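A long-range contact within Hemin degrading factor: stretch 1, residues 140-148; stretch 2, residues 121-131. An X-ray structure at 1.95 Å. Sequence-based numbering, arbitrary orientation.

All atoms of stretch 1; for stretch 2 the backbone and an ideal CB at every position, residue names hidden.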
ATOM      1  N   ARG A 140      -3.299  19.064   7.215  1.00 12.25           N
ATOM      2  CA  ARG A 140      -2.273  18.461   8.052  1.00 14.64           C
ATOM      3  C   ARG A 140      -2.083  16.997   7.700  1.00 14.98           C
ATOM      4  O   ARG A 140      -3.050  16.274   7.431  1.00 10.68           O
ATOM      5  CB  ARG A 140      -2.640  18.617   9.532  1.00 15.58           C
ATOM      6  CG  ARG A 140      -2.876  20.085   9.913  1.00 17.70           C
ATOM      7  CD  ARG A 140      -3.355  20.234  11.342  1.00 21.16           C
ATOM      8  NE  ARG A 140      -3.388  21.645  11.734  1.00 24.32           N
ATOM      9  CZ  ARG A 140      -4.438  22.444  11.566  1.00 24.47           C
ATOM     10  NH1 ARG A 140      -5.553  21.976  11.017  1.00 26.48           N
ATOM     11  NH2 ARG A 140      -4.376  23.714  11.953  1.00 24.42           N
ATOM     12  N   SER A 141      -0.860  16.574   7.639  1.00 11.30           N
ATOM     13  CA  SER A 141      -0.565  15.188   7.347  1.00 12.40           C
ATOM     14  C   SER A 141       0.727  14.720   7.967  1.00 11.56           C
ATOM     15  O   SER A 141       1.600  15.519   8.151  1.00  8.96           O
ATOM     16  CB  SER A 141      -0.535  14.915   5.861  1.00  8.36           C
ATOM     17  OG  SER A 141       0.467  15.537   5.189  1.00 10.27           O
ATOM     18  N   ILE A 142       0.804  13.430   8.264  1.00  8.84           N
ATOM     19  CA  ILE A 142       2.063  12.769   8.644  1.00  8.88           C
ATOM     20  C   ILE A 142       2.537  11.948   7.457  1.00 11.39           C
ATOM     21  O   ILE A 142       1.791  11.206   6.951  1.00  8.94           O
ATOM     22  CB  ILE A 142       1.871  11.868   9.873  1.00 10.42           C
ATOM     23  CG1 ILE A 142       1.341  12.673  11.070  1.00 14.19           C
ATOM     24  CG2 ILE A 142       3.118  11.113  10.186  1.00  9.15           C
ATOM     25  CD1 ILE A 142       2.246  13.774  11.458  1.00 12.43           C
ATOM     26  N   GLN A 143       3.742  12.175   6.977  1.00  8.80           N
ATOM     27  CA  GLN A 143       4.180  11.488   5.791  1.00  9.96           C
ATOM     28  C   GLN A 143       5.516  10.763   5.992  1.00 11.84           C
ATOM     29  O   GLN A 143       6.454  11.349   6.415  1.00 12.07           O
ATOM     30  CB  GLN A 143       4.235  12.393   4.557  1.00 10.91           C
ATOM     31  CG  GLN A 143       2.997  13.244   4.321  1.00  8.72           C
ATOM     32  CD  GLN A 143       2.906  13.914   2.943  1.00 10.62           C
ATOM     33  OE1 GLN A 143       3.751  13.807   2.133  1.00  9.70           O
ATOM     34  NE2 GLN A 143       1.826  14.560   2.720  1.00  8.43           N
ATOM     35  N   VAL A 144       5.558   9.496   5.635  1.00  9.27           N
ATOM     36  CA  VAL A 144       6.725   8.653   5.880  1.00  9.16           C
ATOM     37  C   VAL A 144       7.402   8.282   4.566  1.00 10.55           C
ATOM     38  O   VAL A 144       6.721   7.955   3.582  1.00 10.21           O
ATOM     39  CB  VAL A 144       6.319   7.355   6.638  1.00  8.47           C
ATOM     40  CG1 VAL A 144       7.534   6.447   6.837  1.00  8.48           C
ATOM     41  CG2 VAL A 144       5.700   7.705   7.986  1.00  8.37           C
ATOM     42  N   PHE A 145       8.737   8.294   4.564  1.00 11.05           N
ATOM     43  CA  PHE A 145       9.524   7.975   3.371  1.00 12.35           C
ATOM     44  C   PHE A 145      10.607   6.923   3.625  1.00 11.86           C
ATOM     45  O   PHE A 145      11.126   6.813   4.744  1.00 11.16           O
ATOM     46  CB  PHE A 145      10.122   9.264   2.792  1.00  8.59           C
ATOM     47  CG  PHE A 145       9.077  10.280   2.437  1.00 12.02           C
ATOM     48  CD1 PHE A 145       8.472  10.262   1.185  1.00 14.61           C
ATOM     49  CD2 PHE A 145       8.661  11.223   3.372  1.00 11.11           C
ATOM     50  CE1 PHE A 145       7.486  11.179   0.857  1.00 12.68           C
ATOM     51  CE2 PHE A 145       7.664  12.146   3.047  1.00 14.31           C
ATOM     52  CZ  PHE A 145       7.080  12.117   1.788  1.00 10.54           C
ATOM     53  N   ASP A 146      10.929   6.141   2.590  1.00 13.36           N
ATOM     54  CA  ASP A 146      11.875   5.026   2.732  1.00 15.88           C
ATOM     55  C   ASP A 146      13.333   5.432   2.476  1.00 18.68           C
ATOM     56  O   ASP A 146      13.622   6.607   2.269  1.00 15.80           O
ATOM     57  CB  ASP A 146      11.459   3.796   1.885  1.00 14.20           C
ATOM     58  CG  ASP A 146      11.529   4.035   0.380  1.00 16.97           C
ATOM     59  OD1 ASP A 146      12.262   4.931  -0.080  1.00 15.45           O
ATOM     60  OD2 ASP A 146      10.844   3.293  -0.368  1.00 19.59           O
ATOM     61  N   GLN A 147      14.229   4.465   2.424  1.00 16.79           N
ATOM     62  CA  GLN A 147      15.616   4.741   2.262  1.00 19.68           C
ATOM     63  C   GLN A 147      15.950   5.456   0.974  1.00 24.20           C
ATOM     64  O   GLN A 147      17.001   6.045   0.860  1.00 25.24           O
ATOM     65  CB  GLN A 147      16.403   3.477   2.362  1.00 25.37           C
ATOM     66  CG  GLN A 147      17.393   3.552   3.446  1.00 36.18           C
ATOM     67  CD  GLN A 147      16.735   3.663   4.721  1.00 30.85           C
ATOM     68  OE1 GLN A 147      17.095   4.473   5.505  1.00 35.80           O
ATOM     69  NE2 GLN A 147      15.753   2.855   4.937  1.00 27.56           N
ATOM     70  N   GLN A 148      15.083   5.351  -0.018  1.00 18.53           N
ATOM     71  CA  GLN A 148      15.295   5.995  -1.317  1.00 20.09           C
ATOM     72  C   GLN A 148      14.502   7.295  -1.470  1.00 18.67           C
ATOM     73  O   GLN A 148      14.517   7.924  -2.538  1.00 21.70           O
ATOM     74  CB  GLN A 148      14.973   5.028  -2.463  1.00 18.02           C
ATOM     75  CG  GLN A 148      15.977   3.865  -2.593  1.00 22.63           C
ATOM     76  CD  GLN A 148      15.850   2.842  -1.480  1.00 23.85           C
ATOM     77  OE1 GLN A 148      16.775   2.644  -0.692  1.00 31.90           O
ATOM     78  NE2 GLN A 148      14.707   2.175  -1.419  1.00 20.66           N
ATOM     79  N   UNK A 121       8.661  -1.865   9.280  1.00 14.93           N
ATOM     80  CA  UNK A 121       9.270  -0.614   9.731  1.00 14.56           C
ATOM     81  C   UNK A 121      10.750  -0.474   9.423  1.00 16.13           C
ATOM     82  O   UNK A 121      11.317   0.617   9.538  1.00 14.54           O
ATOM     83  CB  UNK A 121       9.069  -0.472  11.241  1.00 14.56           C
ATOM     84  N   UNK A 122      11.373  -1.560   9.027  1.00 15.12           N
ATOM     85  CA  UNK A 122      12.777  -1.588   8.791  1.00 16.95           C
ATOM     86  C   UNK A 122      13.284  -0.675   7.740  1.00 17.26           C
ATOM     87  O   UNK A 122      14.343  -0.175   7.854  1.00 14.00           O
ATOM     88  CB  UNK A 122      13.195  -3.017   8.438  1.00 16.95           C
ATOM     89  N   UNK A 123      12.528  -0.511   6.674  1.00 14.72           N
ATOM     90  CA  UNK A 123      12.901   0.408   5.609  1.00 17.21           C
ATOM     91  C   UNK A 123      12.357   1.824   5.796  1.00 17.12           C
ATOM     92  O   UNK A 123      12.608   2.719   4.982  1.00 17.49           O
ATOM     93  CB  UNK A 123      12.415  -0.147   4.269  1.00 17.21           C
ATOM     94  N   UNK A 124      11.598   2.042   6.863  1.00 15.00           N
ATOM     95  CA  UNK A 124      11.055   3.376   7.116  1.00 12.43           C
ATOM     96  C   UNK A 124      12.192   4.303   7.537  1.00 17.65           C
ATOM     97  O   UNK A 124      12.908   4.011   8.489  1.00 16.83           O
ATOM     98  CB  UNK A 124       9.964   3.333   8.187  1.00 12.43           C
ATOM     99  N   UNK A 125      12.368   5.414   6.833  1.00 12.11           N
ATOM    100  CA  UNK A 125      13.555   6.232   7.054  1.00 14.00           C
ATOM    101  C   UNK A 125      13.298   7.597   7.687  1.00 18.73           C
ATOM    102  O   UNK A 125      13.904   7.951   8.706  1.00 17.57           O
ATOM    103  CB  UNK A 125      14.271   6.438   5.717  1.00 14.00           C
ATOM    104  N   UNK A 126      12.419   8.370   7.068  1.00 15.29           N
ATOM    105  CA  UNK A 126      12.153   9.715   7.548  1.00 14.55           C
ATOM    106  C   UNK A 126      10.653   9.951   7.612  1.00 14.20           C
ATOM    107  O   UNK A 126       9.881   9.357   6.839  1.00 10.33           O
ATOM    108  CB  UNK A 126      12.826  10.756   6.651  1.00 14.55           C
ATOM    109  N   UNK A 127      10.250  10.815   8.538  1.00 11.16           N
ATOM    110  CA  UNK A 127       8.839  11.115   8.758  1.00 13.92           C
ATOM    111  C   UNK A 127       8.662  12.610   9.034  1.00 15.88           C
ATOM    112  O   UNK A 127       9.413  13.201   9.827  1.00 12.61           O
ATOM    113  CB  UNK A 127       8.284  10.284   9.917  1.00 13.92           C
ATOM    114  N   UNK A 128       7.690  13.224   8.362  1.00 15.94           N
ATOM    115  CA  UNK A 128       7.442  14.659   8.492  1.00 13.35           C
ATOM    116  C   UNK A 128       5.992  14.941   8.845  1.00 16.21           C
ATOM    117  O   UNK A 128       5.084  14.212   8.439  1.00 11.78           O
ATOM    118  CB  UNK A 128       7.813  15.384   7.197  1.00 13.35           C
ATOM    119  N   UNK A 129       5.777  16.002   9.612  1.00 13.21           N
ATOM    120  CA  UNK A 129       4.433  16.481   9.876  1.00 11.24           C
ATOM    121  C   UNK A 129       4.282  17.743   9.060  1.00 14.67           C
ATOM    122  O   UNK A 129       5.045  18.702   9.249  1.00 13.90           O
ATOM    123  CB  UNK A 129       4.181  16.725  11.365  1.00 11.24           C
ATOM    124  N   UNK A 130       3.321  17.731   8.168  1.00 12.27           N
ATOM    125  CA  UNK A 130       3.057  18.830   7.282  1.00 13.57           C
ATOM    126  C   UNK A 130       1.790  19.603   7.715  1.00 15.42           C
ATOM    127  O   UNK A 130       0.797  19.024   8.009  1.00 12.91           O
ATOM    128  CB  UNK A 130       2.915  18.314   5.849  1.00 13.57           C
ATOM    129  N   UNK A 131       1.855  20.921   7.756  1.00 15.95           N
ATOM    130  CA  UNK A 131       0.662  21.724   7.997  1.00 14.88           C
ATOM    131  C   UNK A 131       0.545  22.741   6.869  1.00 19.18           C
ATOM    132  O   UNK A 131       1.064  23.858   6.968  1.00 16.30           O
ATOM    133  CB  UNK A 131       0.717  22.414   9.362  1.00 14.88           C
TER

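The strand part of stretch 2 runs antiparallel to stretch 1; because both are extended, side chains alternate between the face carrying Arg-140, Ile-142 and Val-144 and the face carrying Ser-141, Gln-143 and Phe-145.

Positions 121 and 122 find no atom of stretch 1 within 5.5 Å of their ideal CB, so the contact sets no preference; they are Leu-121 and Gly-122, in a 3-10 turn. Position 123 points sideways, with phi/psi of -91/-2° open to most residues, and small ones fit easily. It is Gly-123, whose O accepts a CA-H...O contact from Asp-146 CA at 3.3 Å.

At 124 CA-to-CB points away, yet the ideal CB lies 4.2 Å from Val-144 CG1, so a long apolar or aromatic chain could cover that methyl. Trp-124 does so: its CE3 is 3.5 Å from Val-144 CG1.

Position 125 points toward stretch 1, its ideal CB close to Phe-145 O, Asp-146 O and Gln-147 OE1. Such oxygen-rich surroundings would suit a small or polar side chain, particularly one with a donor. The residue is Asn-125, but its OD1 sits 2.8 Å from Gln-147 OE1, a pairing of two acceptors as modelled, while ND2 is bonded elsewhere in the structure. The firm link is in the backbone: Asn-125 N donates to Phe-145 O at 2.8 Å.

Position 126 pairs with Phe-145, and small or medium apolar residues would suit. Ala-126 exchanges backbone hydrogen bonds with it: Phe-145 N to Ala-126 O is 2.8 Å and Ala-126 N to Phe-145 O is 3.1 Å.

Position 127 faces the methyls of Ile-142 and Val-144, inviting a beta-branched aliphatic chain. Val-127 places CG2 3.8 Å from Ile-142 CG2 and 4.0 Å from Val-144 CG2.

At 128 the Phe-145 ring offers an apolar neighbour, favouring an aromatic or large aliphatic residue. Phe-128 brings CD1 to 4.0 Å from Phe-145 CD2, which lies at the edge of the Phe-128 ring.

Position 129 has Ile-142 CD1 only 3.5 Å from its ideal CB. That closeness favours a small side chain, and Ala-129 CB lies 3.6 Å from Ile-142 CD1.

Position 130 lies over Ser-141 OG and the amide of Gln-143, where either a polar or an aliphatic chain is plausible. Because Gln-143 NE2 already donates to Ser-141 OG at 3.0 Å, an apolar cover is reasonable: Ile-130 CD1 packs 3.7 Å from Gln-143 CD.

Position 131 meets the aliphatic part of Arg-140, which tolerates many residues. Ala-131 CB lies 4.4 Å from Arg-140 CG.

Stretch 2, residues 121-131: LGGWNAVFAIA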
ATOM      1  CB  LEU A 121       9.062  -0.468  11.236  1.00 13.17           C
ATOM      2  CG  LEU A 121       7.604  -0.483  11.677  1.00 15.38           C
ATOM      3  CD1 LEU A 121       7.514  -0.350  13.186  1.00 16.88           C
ATOM      4  CD2 LEU A 121       6.825   0.640  10.987  1.00 14.11           C
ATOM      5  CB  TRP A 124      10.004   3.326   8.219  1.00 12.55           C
ATOM      6  CG  TRP A 124       8.731   2.641   7.826  1.00 13.65           C
ATOM      7  CD1 TRP A 124       8.588   1.602   6.944  1.00 12.58           C
ATOM      8  CD2 TRP A 124       7.411   2.959   8.292  1.00 11.80           C
ATOM      9  NE1 TRP A 124       7.258   1.246   6.848  1.00 10.65           N
ATOM     10  CE2 TRP A 124       6.516   2.067   7.660  1.00 10.32           C
ATOM     11  CE3 TRP A 124       6.903   3.902   9.195  1.00  9.96           C
ATOM     12  CZ2 TRP A 124       5.146   2.091   7.900  1.00  8.22           C
ATOM     13  CZ3 TRP A 124       5.533   3.928   9.427  1.00 10.66           C
ATOM     14  CH2 TRP A 124       4.672   3.024   8.781  1.00  9.35           C
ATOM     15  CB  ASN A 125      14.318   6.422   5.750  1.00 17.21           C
ATOM     16  CG  ASN A 125      15.603   7.195   5.948  1.00 23.67           C
ATOM     17  OD1 ASN A 125      16.412   6.852   6.808  1.00 28.58           O
ATOM     18  ND2 ASN A 125      15.788   8.251   5.175  1.00 20.81           N
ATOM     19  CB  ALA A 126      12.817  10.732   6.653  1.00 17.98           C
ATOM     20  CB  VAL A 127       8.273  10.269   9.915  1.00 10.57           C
ATOM     21  CG1 VAL A 127       9.217  10.292  11.113  1.00 11.71           C
ATOM     22  CG2 VAL A 127       6.895  10.751  10.308  1.00 11.93           C
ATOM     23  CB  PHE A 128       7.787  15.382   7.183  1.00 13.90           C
ATOM     24  CG  PHE A 128       9.220  15.212   6.762  1.00 16.57           C
ATOM     25  CD1 PHE A 128       9.615  14.098   6.025  1.00 18.54           C
ATOM     26  CD2 PHE A 128      10.174  16.163   7.102  1.00 15.73           C
ATOM     27  CE1 PHE A 128      10.940  13.937   5.645  1.00 19.30           C
ATOM     28  CE2 PHE A 128      11.497  16.013   6.721  1.00 19.21           C
ATOM     29  CZ  PHE A 128      11.880  14.895   5.990  1.00 19.44           C
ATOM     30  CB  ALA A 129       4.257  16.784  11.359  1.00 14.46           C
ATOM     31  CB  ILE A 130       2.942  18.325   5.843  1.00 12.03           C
ATOM     32  CG1 ILE A 130       4.218  17.610   5.424  1.00 11.22           C
ATOM     33  CG2 ILE A 130       2.627  19.434   4.883  1.00 14.91           C
ATOM     34  CD1 ILE A 130       4.254  17.158   4.002  1.00 20.91           C
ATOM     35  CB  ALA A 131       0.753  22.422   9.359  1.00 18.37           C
TER
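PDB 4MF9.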